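Local coordinates for protein enterotoxin SEN variant (Staphylococcus aureus, PDB 6KRY) that probably acts as a secreted superantigen toxin of the staphylococcal and streptococcal family, built from an OB-fold domain and a beta-grasp domain, at residues Asp27-Leu32 with Ile55-Thr60; Ile38-Leu43 with Ile49-Asp54; Asn80-Gly85 with Thr139-Val144. All blocks are in the same frame, centred on the assembly; numbering follows the deposited sequence.

Contact 1: residues Asp27-Leu32 with Ile55-Thr60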
loop_
_atom_site.group_PDB
_atom_site.type_symbol
_atom_site.label_atom_id
_atom_site.label_comp_id
_atom_site.label_asym_id
_atom_site.label_seq_id
_atom_site.Cartn_x
_atom_site.Cartn_y
_atom_site.Cartn_z
ATOM N N ASP A 27 9.358 -6.575 -7.129
ATOM C CA ASP A 27 8.631 -7.315 -8.209
ATOM C C ASP A 27 7.254 -6.677 -8.371
ATOM O O ASP A 27 6.471 -6.766 -7.416
ATOM C CB ASP A 27 8.441 -8.792 -7.852
ATOM C CG ASP A 27 9.737 -9.557 -7.643
ATOM O OD1 ASP A 27 10.672 -9.360 -8.457
ATOM O OD2 ASP A 27 9.825 -10.333 -6.655
ATOM N N ILE A 28 6.996 -6.016 -9.512
ATOM C CA ILE A 28 5.718 -5.260 -9.708
ATOM C C ILE A 28 4.510 -6.196 -9.648
ATOM O O ILE A 28 3.399 -5.698 -9.432
ATOM C CB ILE A 28 5.610 -4.420 -11.006
ATOM C CG1 ILE A 28 6.202 -5.080 -12.256
ATOM C CG2 ILE A 28 6.182 -3.040 -10.779
ATOM C CD1 ILE A 28 5.832 -6.510 -12.454
ATOM N N THR A 29 4.718 -7.513 -9.792
ATOM C CA THR A 29 3.616 -8.474 -9.795
ATOM C C THR A 29 2.880 -8.505 -8.443
ATOM O O THR A 29 1.735 -8.922 -8.403
ATOM C CB THR A 29 4.070 -9.879 -10.217
ATOM O OG1 THR A 29 5.135 -10.257 -9.351
ATOM C CG2 THR A 29 4.525 -9.929 -11.655
ATOM N N TRP A 30 3.492 -8.048 -7.351
ATOM C CA TRP A 30 2.786 -8.003 -6.060
ATOM C C TRP A 30 1.723 -6.896 -6.006
ATOM O O TRP A 30 0.991 -6.867 -5.040
ATOM C CB TRP A 30 3.777 -7.783 -4.905
ATOM C CG TRP A 30 4.657 -8.944 -4.612
ATOM C CD1 TRP A 30 6.003 -9.022 -4.826
ATOM C CD2 TRP A 30 4.239 -10.224 -4.118
ATOM N NE1 TRP A 30 6.453 -10.259 -4.457
ATOM C CE2 TRP A 30 5.400 -11.015 -4.014
ATOM C CE3 TRP A 30 3.006 -10.755 -3.725
ATOM C CZ2 TRP A 30 5.362 -12.319 -3.535
ATOM C CZ3 TRP A 30 2.965 -12.052 -3.264
ATOM C CH2 TRP A 30 4.131 -12.818 -3.176
ATOM N N GLN A 31 1.727 -5.944 -6.947
ATOM C CA GLN A 31 0.811 -4.815 -6.967
ATOM C C GLN A 31 -0.431 -5.207 -7.766
ATOM O O GLN A 31 -0.359 -5.371 -8.966
ATOM C CB GLN A 31 1.449 -3.563 -7.577
ATOM C CG GLN A 31 2.593 -3.045 -6.710
ATOM C CD GLN A 31 3.301 -1.766 -7.123
ATOM O OE1 GLN A 31 2.695 -0.695 -7.155
ATOM N NE2 GLN A 31 4.620 -1.836 -7.295
ATOM N N LEU A 32 -1.542 -5.361 -7.060
ATOM C CA LEU A 32 -2.856 -5.595 -7.618
ATOM C C LEU A 32 -3.447 -4.229 -7.986
ATOM O O LEU A 32 -3.320 -3.266 -7.235
ATOM C CB LEU A 32 -3.636 -6.333 -6.519
ATOM C CG LEU A 32 -4.993 -6.925 -6.850
ATOM C CD1 LEU A 32 -6.057 -5.838 -6.817
ATOM C CD2 LEU A 32 -4.983 -7.656 -8.171
ATOM N N ILE A 55 -4.524 -14.079 -10.454
ATOM C CA ILE A 55 -3.182 -13.734 -10.093
ATOM C C ILE A 55 -2.292 -14.934 -10.446
ATOM O O ILE A 55 -2.215 -15.953 -9.703
ATOM C CB ILE A 55 -3.075 -13.340 -8.613
ATOM C CG1 ILE A 55 -3.949 -12.120 -8.289
ATOM C CG2 ILE A 55 -1.613 -13.100 -8.282
ATOM C CD1 ILE A 55 -3.901 -11.666 -6.848
ATOM N N SER A 56 -1.627 -14.781 -11.581
ATOM C CA SER A 56 -0.874 -15.835 -12.208
ATOM C C SER A 56 0.218 -16.381 -11.278
ATOM O O SER A 56 0.412 -17.596 -11.137
ATOM C CB SER A 56 -0.290 -15.340 -13.496
ATOM O OG SER A 56 -0.032 -16.457 -14.339
ATOM N N VAL A 57 0.943 -15.489 -10.621
ATOM C CA VAL A 57 2.124 -15.928 -9.885
ATOM C C VAL A 57 1.733 -16.787 -8.679
ATOM O O VAL A 57 2.552 -17.577 -8.237
ATOM C CB VAL A 57 3.021 -14.749 -9.488
ATOM C CG1 VAL A 57 3.631 -14.107 -10.734
ATOM C CG2 VAL A 57 2.283 -13.727 -8.640
ATOM N N LEU A 58 0.514 -16.651 -8.134
ATOM C CA LEU A 58 0.100 -17.473 -6.970
ATOM C C LEU A 58 -0.920 -18.534 -7.405
ATOM O O LEU A 58 -1.344 -19.320 -6.602
ATOM C CB LEU A 58 -0.485 -16.579 -5.862
ATOM C CG LEU A 58 0.496 -15.678 -5.087
ATOM C CD1 LEU A 58 -0.172 -15.073 -3.863
ATOM C CD2 LEU A 58 1.753 -16.426 -4.653
ATOM N N LYS A 59 -1.321 -18.503 -8.676
ATOM C CA LYS A 59 -2.321 -19.422 -9.263
ATOM C C LYS A 59 -3.642 -19.306 -8.506
ATOM O O LYS A 59 -4.258 -20.318 -8.231
ATOM C CB LYS A 59 -1.850 -20.884 -9.219
ATOM C CG LYS A 59 -0.607 -21.208 -10.036
ATOM C CD LYS A 59 -0.053 -22.593 -9.719
ATOM C CE LYS A 59 1.276 -22.882 -10.385
ATOM N NZ LYS A 59 1.245 -22.471 -11.812
ATOM N N THR A 60 -4.071 -18.074 -8.181
ATOM C CA THR A 60 -5.348 -17.845 -7.485
ATOM C C THR A 60 -6.307 -17.127 -8.440
ATOM O O THR A 60 -5.879 -16.470 -9.369
ATOM C CB THR A 60 -5.163 -17.066 -6.176
ATOM O OG1 THR A 60 -4.518 -15.847 -6.540
ATOM C CG2 THR A 60 -4.383 -17.833 -5.128
#

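Contact 2: residues Ile38-Leu43 with Ile49-Asp54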
loop_
_atom_site.group_PDB
_atom_site.type_symbol
_atom_site.label_atom_id
_atom_site.label_comp_id
_atom_site.label_asym_id
_atom_site.label_seq_id
_atom_site.Cartn_x
_atom_site.Cartn_y
_atom_site.Cartn_z
ATOM N N ILE A 38 -16.849 -6.157 -8.357
ATOM C CA ILE A 38 -17.959 -6.204 -7.406
ATOM C C ILE A 38 -17.796 -7.469 -6.569
ATOM O O ILE A 38 -17.543 -8.571 -7.113
ATOM C CB ILE A 38 -19.322 -6.143 -8.147
ATOM C CG1 ILE A 38 -20.513 -6.072 -7.184
ATOM C CG2 ILE A 38 -19.490 -7.290 -9.130
ATOM C CD1 ILE A 38 -21.802 -5.559 -7.844
ATOM N N SER A 39 -18.002 -7.342 -5.261
ATOM C CA SER A 39 -17.934 -8.490 -4.372
ATOM C C SER A 39 -19.238 -9.286 -4.400
ATOM O O SER A 39 -20.354 -8.732 -4.527
ATOM C CB SER A 39 -17.540 -8.084 -2.958
ATOM O OG SER A 39 -18.581 -7.414 -2.286
ATOM N N THR A 40 -19.094 -10.614 -4.254
ATOM C CA THR A 40 -20.239 -11.532 -4.331
ATOM C C THR A 40 -20.297 -12.532 -3.158
ATOM O O THR A 40 -21.246 -13.287 -3.071
ATOM C CB THR A 40 -20.249 -12.302 -5.659
ATOM O OG1 THR A 40 -19.001 -12.954 -5.864
ATOM C CG2 THR A 40 -20.555 -11.411 -6.840
ATOM N N ASP A 41 -19.353 -12.463 -2.221
ATOM C CA ASP A 41 -19.390 -13.330 -1.003
ATOM C C ASP A 41 -18.615 -12.637 0.118
ATOM O O ASP A 41 -18.081 -11.517 -0.055
ATOM C CB ASP A 41 -18.927 -14.760 -1.305
ATOM C CG ASP A 41 -19.514 -15.891 -0.427
ATOM O OD1 ASP A 41 -19.861 -15.659 0.789
ATOM O OD2 ASP A 41 -19.662 -17.037 -0.972
ATOM N N GLN A 42 -18.576 -13.304 1.276
ATOM C CA GLN A 42 -18.066 -12.726 2.469
ATOM C C GLN A 42 -17.807 -13.876 3.450
ATOM O O GLN A 42 -18.601 -14.800 3.498
ATOM C CB GLN A 42 -19.116 -11.764 2.996
ATOM C CG GLN A 42 -18.798 -11.189 4.319
ATOM C CD GLN A 42 -19.734 -10.050 4.649
ATOM O OE1 GLN A 42 -20.964 -10.215 4.637
ATOM N NE2 GLN A 42 -19.161 -8.863 4.816
ATOM N N LEU A 43 -16.703 -13.826 4.194
ATOM C CA LEU A 43 -16.500 -14.757 5.329
ATOM C C LEU A 43 -16.734 -13.950 6.609
ATOM O O LEU A 43 -17.894 -13.741 6.959
ATOM C CB LEU A 43 -15.121 -15.400 5.230
ATOM C CG LEU A 43 -15.064 -16.543 4.224
ATOM C CD1 LEU A 43 -13.627 -17.018 4.066
ATOM C CD2 LEU A 43 -16.006 -17.676 4.609
ATOM N N ILE A 49 -15.426 -10.737 -0.670
ATOM C CA ILE A 49 -14.804 -11.655 -1.565
ATOM C C ILE A 49 -15.265 -11.385 -2.991
ATOM O O ILE A 49 -16.456 -11.255 -3.281
ATOM C CB ILE A 49 -15.041 -13.113 -1.118
ATOM C CG1 ILE A 49 -14.374 -13.359 0.242
ATOM C CG2 ILE A 49 -14.529 -14.094 -2.167
ATOM C CD1 ILE A 49 -14.786 -14.610 0.908
ATOM N N LEU A 50 -14.269 -11.300 -3.872
ATOM C CA LEU A 50 -14.419 -11.052 -5.296
ATOM C C LEU A 50 -13.910 -12.246 -6.095
ATOM O O LEU A 50 -12.826 -12.780 -5.807
ATOM C CB LEU A 50 -13.608 -9.829 -5.697
ATOM C CG LEU A 50 -14.075 -8.531 -5.068
ATOM C CD1 LEU A 50 -13.256 -8.240 -3.830
ATOM C CD2 LEU A 50 -14.001 -7.414 -6.077
ATOM N N LYS A 51 -14.680 -12.618 -7.129
ATOM C CA LYS A 51 -14.362 -13.746 -8.018
ATOM C C LYS A 51 -13.627 -13.258 -9.268
ATOM O O LYS A 51 -13.666 -12.100 -9.588
ATOM C CB LYS A 51 -15.646 -14.457 -8.441
ATOM C CG LYS A 51 -16.540 -14.847 -7.277
ATOM C CD LYS A 51 -15.808 -15.518 -6.115
ATOM C CE LYS A 51 -16.740 -15.863 -4.971
ATOM N NZ LYS A 51 -17.352 -17.195 -5.171
ATOM N N ASP A 52 -12.981 -14.190 -9.968
ATOM C CA ASP A 52 -12.392 -13.930 -11.285
ATOM C C ASP A 52 -11.406 -12.767 -11.176
ATOM O O ASP A 52 -11.381 -11.854 -11.985
ATOM C CB ASP A 52 -13.448 -13.622 -12.355
ATOM C CG ASP A 52 -14.471 -14.730 -12.576
ATOM O OD1 ASP A 52 -14.308 -15.801 -11.969
ATOM O OD2 ASP A 52 -15.435 -14.516 -13.357
ATOM N N ILE A 53 -10.593 -12.812 -10.139
ATOM C CA ILE A 53 -9.424 -11.969 -10.055
ATOM C C ILE A 53 -8.207 -12.887 -10.162
ATOM O O ILE A 53 -7.869 -13.569 -9.190
ATOM C CB ILE A 53 -9.379 -11.202 -8.733
ATOM C CG1 ILE A 53 -10.675 -10.446 -8.449
ATOM C CG2 ILE A 53 -8.144 -10.305 -8.682
ATOM C CD1 ILE A 53 -10.852 -9.228 -9.265
ATOM N N ASP A 54 -7.572 -12.896 -11.333
ATOM C CA ASP A 54 -6.599 -13.925 -11.656
ATOM C C ASP A 54 -5.213 -13.380 -11.343
ATOM O O ASP A 54 -4.815 -12.320 -11.817
ATOM C CB ASP A 54 -6.837 -14.437 -13.077
ATOM C CG ASP A 54 -8.135 -15.237 -13.082
ATOM O OD1 ASP A 54 -8.147 -16.351 -12.488
ATOM O OD2 ASP A 54 -9.154 -14.693 -13.557
HETATM O O HOH W 1 -17.299 -11.234 -7.352
HETATM O O HOH W 2 -19.574 -17.664 -3.785
#

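Contact 3: residues Asn80-Gly85 with Thr139-Val144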
loop_
_atom_site.group_PDB
_atom_site.type_symbol
_atom_site.label_atom_id
_atom_site.label_comp_id
_atom_site.label_asym_id
_atom_site.label_seq_id
_atom_site.Cartn_x
_atom_site.Cartn_y
_atom_site.Cartn_z
ATOM N N ASN A 80 -19.765 -1.375 -7.091
ATOM C CA ASN A 80 -18.659 -1.337 -8.047
ATOM C C ASN A 80 -17.458 -0.653 -7.387
ATOM O O ASN A 80 -17.606 0.465 -6.918
ATOM C CB ASN A 80 -19.042 -0.617 -9.332
ATOM C CG ASN A 80 -20.236 -1.201 -10.065
ATOM O OD1 ASN A 80 -21.005 -0.440 -10.657
ATOM N ND2 ASN A 80 -20.454 -2.499 -10.018
ATOM N N ILE A 81 -16.295 -1.313 -7.372
ATOM C CA ILE A 81 -15.122 -0.844 -6.667
ATOM C C ILE A 81 -13.878 -0.998 -7.559
ATOM O O ILE A 81 -13.816 -1.835 -8.454
ATOM C CB ILE A 81 -14.951 -1.574 -5.304
ATOM C CG1 ILE A 81 -14.936 -3.102 -5.451
ATOM C CG2 ILE A 81 -16.020 -1.180 -4.310
ATOM C CD1 ILE A 81 -14.546 -3.808 -4.145
ATOM N N ASP A 82 -12.884 -0.176 -7.250
ATOM C CA ASP A 82 -11.492 -0.347 -7.685
ATOM C C ASP A 82 -10.669 -0.844 -6.496
ATOM O O ASP A 82 -10.980 -0.567 -5.339
ATOM C CB ASP A 82 -10.862 0.944 -8.212
ATOM C CG ASP A 82 -11.554 1.532 -9.435
ATOM O OD1 ASP A 82 -12.083 0.739 -10.268
ATOM O OD2 ASP A 82 -11.591 2.785 -9.527
ATOM N N ILE A 83 -9.613 -1.601 -6.806
ATOM C CA ILE A 83 -8.797 -2.164 -5.781
ATOM C C ILE A 83 -7.339 -1.978 -6.152
ATOM O O ILE A 83 -6.925 -2.349 -7.249
ATOM C CB ILE A 83 -9.121 -3.653 -5.560
ATOM C CG1 ILE A 83 -10.605 -3.928 -5.331
ATOM C CG2 ILE A 83 -8.291 -4.185 -4.408
ATOM C CD1 ILE A 83 -11.300 -4.617 -6.468
ATOM N N TYR A 84 -6.542 -1.491 -5.193
ATOM C CA TYR A 84 -5.158 -1.316 -5.416
ATOM C C TYR A 84 -4.432 -1.697 -4.127
ATOM O O TYR A 84 -4.693 -1.103 -3.110
ATOM C CB TYR A 84 -4.790 0.131 -5.794
ATOM C CG TYR A 84 -3.369 0.260 -6.291
ATOM C CD1 TYR A 84 -2.300 0.168 -5.410
ATOM C CD2 TYR A 84 -3.086 0.397 -7.641
ATOM C CE1 TYR A 84 -0.985 0.194 -5.859
ATOM C CE2 TYR A 84 -1.783 0.439 -8.103
ATOM C CZ TYR A 84 -0.733 0.358 -7.205
ATOM O OH TYR A 84 0.562 0.374 -7.642
ATOM N N GLY A 85 -3.457 -2.598 -4.208
ATOM C CA GLY A 85 -2.537 -2.762 -3.100
ATOM C C GLY A 85 -1.662 -3.991 -3.210
ATOM O O GLY A 85 -1.574 -4.637 -4.269
ATOM N N THR A 139 -2.216 8.837 -10.338
ATOM C CA THR A 139 -3.435 8.049 -10.089
ATOM C C THR A 139 -4.539 8.584 -10.997
ATOM O O THR A 139 -4.520 9.761 -11.381
ATOM C CB THR A 139 -3.862 8.066 -8.616
ATOM O OG1 THR A 139 -4.970 7.199 -8.400
ATOM C CG2 THR A 139 -4.251 9.436 -8.117
ATOM N N LYS A 140 -5.484 7.706 -11.297
ATOM C CA LYS A 140 -6.637 8.072 -12.080
ATOM C C LYS A 140 -7.863 8.284 -11.191
ATOM O O LYS A 140 -8.974 8.416 -11.709
ATOM C CB LYS A 140 -6.925 6.999 -13.132
ATOM C CG LYS A 140 -6.231 7.244 -14.465
ATOM C CD LYS A 140 -7.154 7.796 -15.558
ATOM C CE LYS A 140 -6.499 7.762 -16.927
ATOM N NZ LYS A 140 -7.481 7.959 -18.020
ATOM N N LYS A 141 -7.666 8.332 -9.880
ATOM C CA LYS A 141 -8.747 8.318 -8.889
ATOM C C LYS A 141 -8.815 9.647 -8.159
ATOM O O LYS A 141 -7.777 10.158 -7.761
ATOM C CB LYS A 141 -8.498 7.213 -7.871
ATOM C CG LYS A 141 -8.308 5.833 -8.493
ATOM C CD LYS A 141 -8.051 4.723 -7.492
ATOM C CE LYS A 141 -8.009 3.374 -8.189
ATOM N NZ LYS A 141 -7.252 2.372 -7.445
ATOM N N ALA A 142 -10.033 10.178 -7.996
ATOM C CA ALA A 142 -10.249 11.443 -7.265
ATOM C C ALA A 142 -9.999 11.222 -5.769
ATOM O O ALA A 142 -9.280 11.980 -5.135
ATOM C CB ALA A 142 -11.624 12.007 -7.529
ATOM N N LYS A 143 -10.607 10.159 -5.234
ATOM C CA LYS A 143 -10.347 9.587 -3.945
ATOM C C LYS A 143 -9.435 8.382 -4.148
ATOM O O LYS A 143 -9.796 7.491 -4.908
ATOM C CB LYS A 143 -11.624 9.080 -3.267
ATOM C CG LYS A 143 -12.583 10.160 -2.797
ATOM C CD LYS A 143 -13.656 9.616 -1.898
ATOM C CE LYS A 143 -14.587 10.737 -1.517
ATOM N NZ LYS A 143 -15.698 10.281 -0.650
ATOM N N VAL A 144 -8.316 8.352 -3.411
ATOM C CA VAL A 144 -7.256 7.348 -3.589
ATOM C C VAL A 144 -6.845 6.844 -2.209
ATOM O O VAL A 144 -6.859 7.605 -1.236
ATOM C CB VAL A 144 -6.070 7.911 -4.402
ATOM C CG1 VAL A 144 -5.312 9.002 -3.664
ATOM C CG2 VAL A 144 -5.092 6.841 -4.853
HETATM O O HOH W 3 -8.589 1.853 -4.844
#

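Contact 1: residues Asp27-Leu32 with Ile55-Thr60
L32 and I55 meet through their outermost methyls, CD2 of L32 lying 4.4 Å from CD1 of I55, and both residues are buried; this is the enclosed part of a small apolar contact with no hydrogen bond across it. L32 reaches I55 because its CG stands anti to the backbone N (chi1 -171°), which carries the branched end over to I55, whose CD1 is trans to CA (chi2 180°). The solvent side is the approach of T29 CB to V57 CG1 at 4.3 Å, both residues exposed. A third approach, to one side of the other two, is made by W30, whose CB leaves the backbone away from 55-60 while the six-membered part of its indole swings back, bringing CZ3 to 4.4 Å from L58 CD1, which stands oblique to the ring; both are partly exposed. None of the three approaches is closer than 4.3 Å, and 208 Å² is buried in all, so the packing is light even at its buried part. In 27-32 a short 3-10 turn is closed by W30 N to D27 O and Q31 N to I28 O. In 55-60 the carbonyl O of I55 accepts from L58 N and T60 N on opposite faces of its plane, and K59 and T60 face I55 as a G1 beta bulge. The turn 55-60 joins strands 47-55 and 60-66 of the OB-fold domain, while 27-32 leads from helix 15-26 into strand 31-37; Y87 of strand 86-88 touches W30, I55, V57 and L58, and S101 of strand 100-109 lies against I55 and L58.

Contact 2: residues Ile38-Leu43 with Ile49-Asp54
A single antiparallel bridge carrying a classic beta bulge joins 38-43, in the loop after strand 31-37, to strand 47-55 that follows in the OB-fold domain: T40 and D41 both face I49. The carbonyl O of I49 takes T40 N at 2.9 Å, almost in line with its C=O bond (171°), and a second, weak bond from D41 N at 3.3 Å. In return I49 N donates to D41 O at 2.8 Å, from a position well above that carbonyl's plane, off its lone pairs, completing the hydrogen-bonded pair. I49, buried, fills the middle: its CG1 lies anti to the carbonyl carbon (chi1 -64°) and sends CD1 to 3.8 Å from L43 CG. On the inner side L50 CG packs on S39 CA, and its CD2 on the backbone of I38; S39 OG is bound to G78 N. On the outer side the K51 chain, bent at chi2 and chi4, crosses T40, with CG 3.4 Å from T40 OG1. One water beside this crossing donates to I38 O, accepts from K51 N and bonds T40 OG1, tying loop to strand. D41 OD1 accepts Q42 N on its anti lone pair, which holds the carboxylate in place. K51 NZ has its salt bridge with E98 and lies 4.8 Å from D41 OD2; a second water spans that gap, accepting from K51 NZ at 2.7 Å and donating to D41 OD2.

Contact 3: residues Asn80-Gly85 with Thr139-Val144
K141 meets D82 and Y84 with its last two atoms, reaching from the beta-grasp side to strand 81-84 of the OB-fold domain. CE lies 3.7 Å from D82 CB, and NZ lies 3.7 Å from Y84 CB, so the end of the lysine rests over the two side chains of the strand that point toward it. The D82 and K141 side chains run alongside one another, heading opposite ways. As a result the carboxylate is passed rather than met: D82 OD2 is 3.9 Å from K141 CE but 4.8 Å from K141 NZ, too far for a salt bridge. The reach depends on a K141 chain that stays extended beyond CG, with chi2 180° and chi3 175°. A water accepts from K141 NZ at 3.0 Å and donates to D82 O, a weak water-mediated link between the segments. Further out, the lysine's charge is answered by E148 of helix 146-161 in a salt bridge. T139 helps to set this up: its OG1 accepts from K141 N at 3.3 Å in an ST turn, and it is also hydrogen-bonded to the other carboxylate oxygen of E148. D82 is held by partners of its own, OD1 by N36 N and OD2 by Q114 NE2, while Y84 OH lies unusually close to Q31 OE1, a bond whose length is doubtful. All three touching residues are buried. An ammonium and a carboxylate thus lie near each other at the junction of the two domains, each satisfied by other groups; any attraction between them would act without direct contact of the charged atoms, and together with the nearby E148 it would be expected to favour the charged form of the lysine.

How the contacts relate
Contacts 1 and 2 lie wholly in the OB-fold domain, contact 2 nested along the chain inside the loop that contact 1 closes; contact 3 comes later and joins that domain to the beta-grasp domain. Their centres are 16 to 18 Å apart, and all reach one mixed sheet. Strands 31-37 and 81-84, neighbours in it, link contacts 1 and 3 through a probable hydrogen bond from L32 N to G85 O. L32 also packs on I53, and L50 on I81 and I83, so apolar side chains connect the three. They form a roughly even triangle: two close loops of the OB-fold domain and the third fastens its strand 81-84 to the beta-grasp domain.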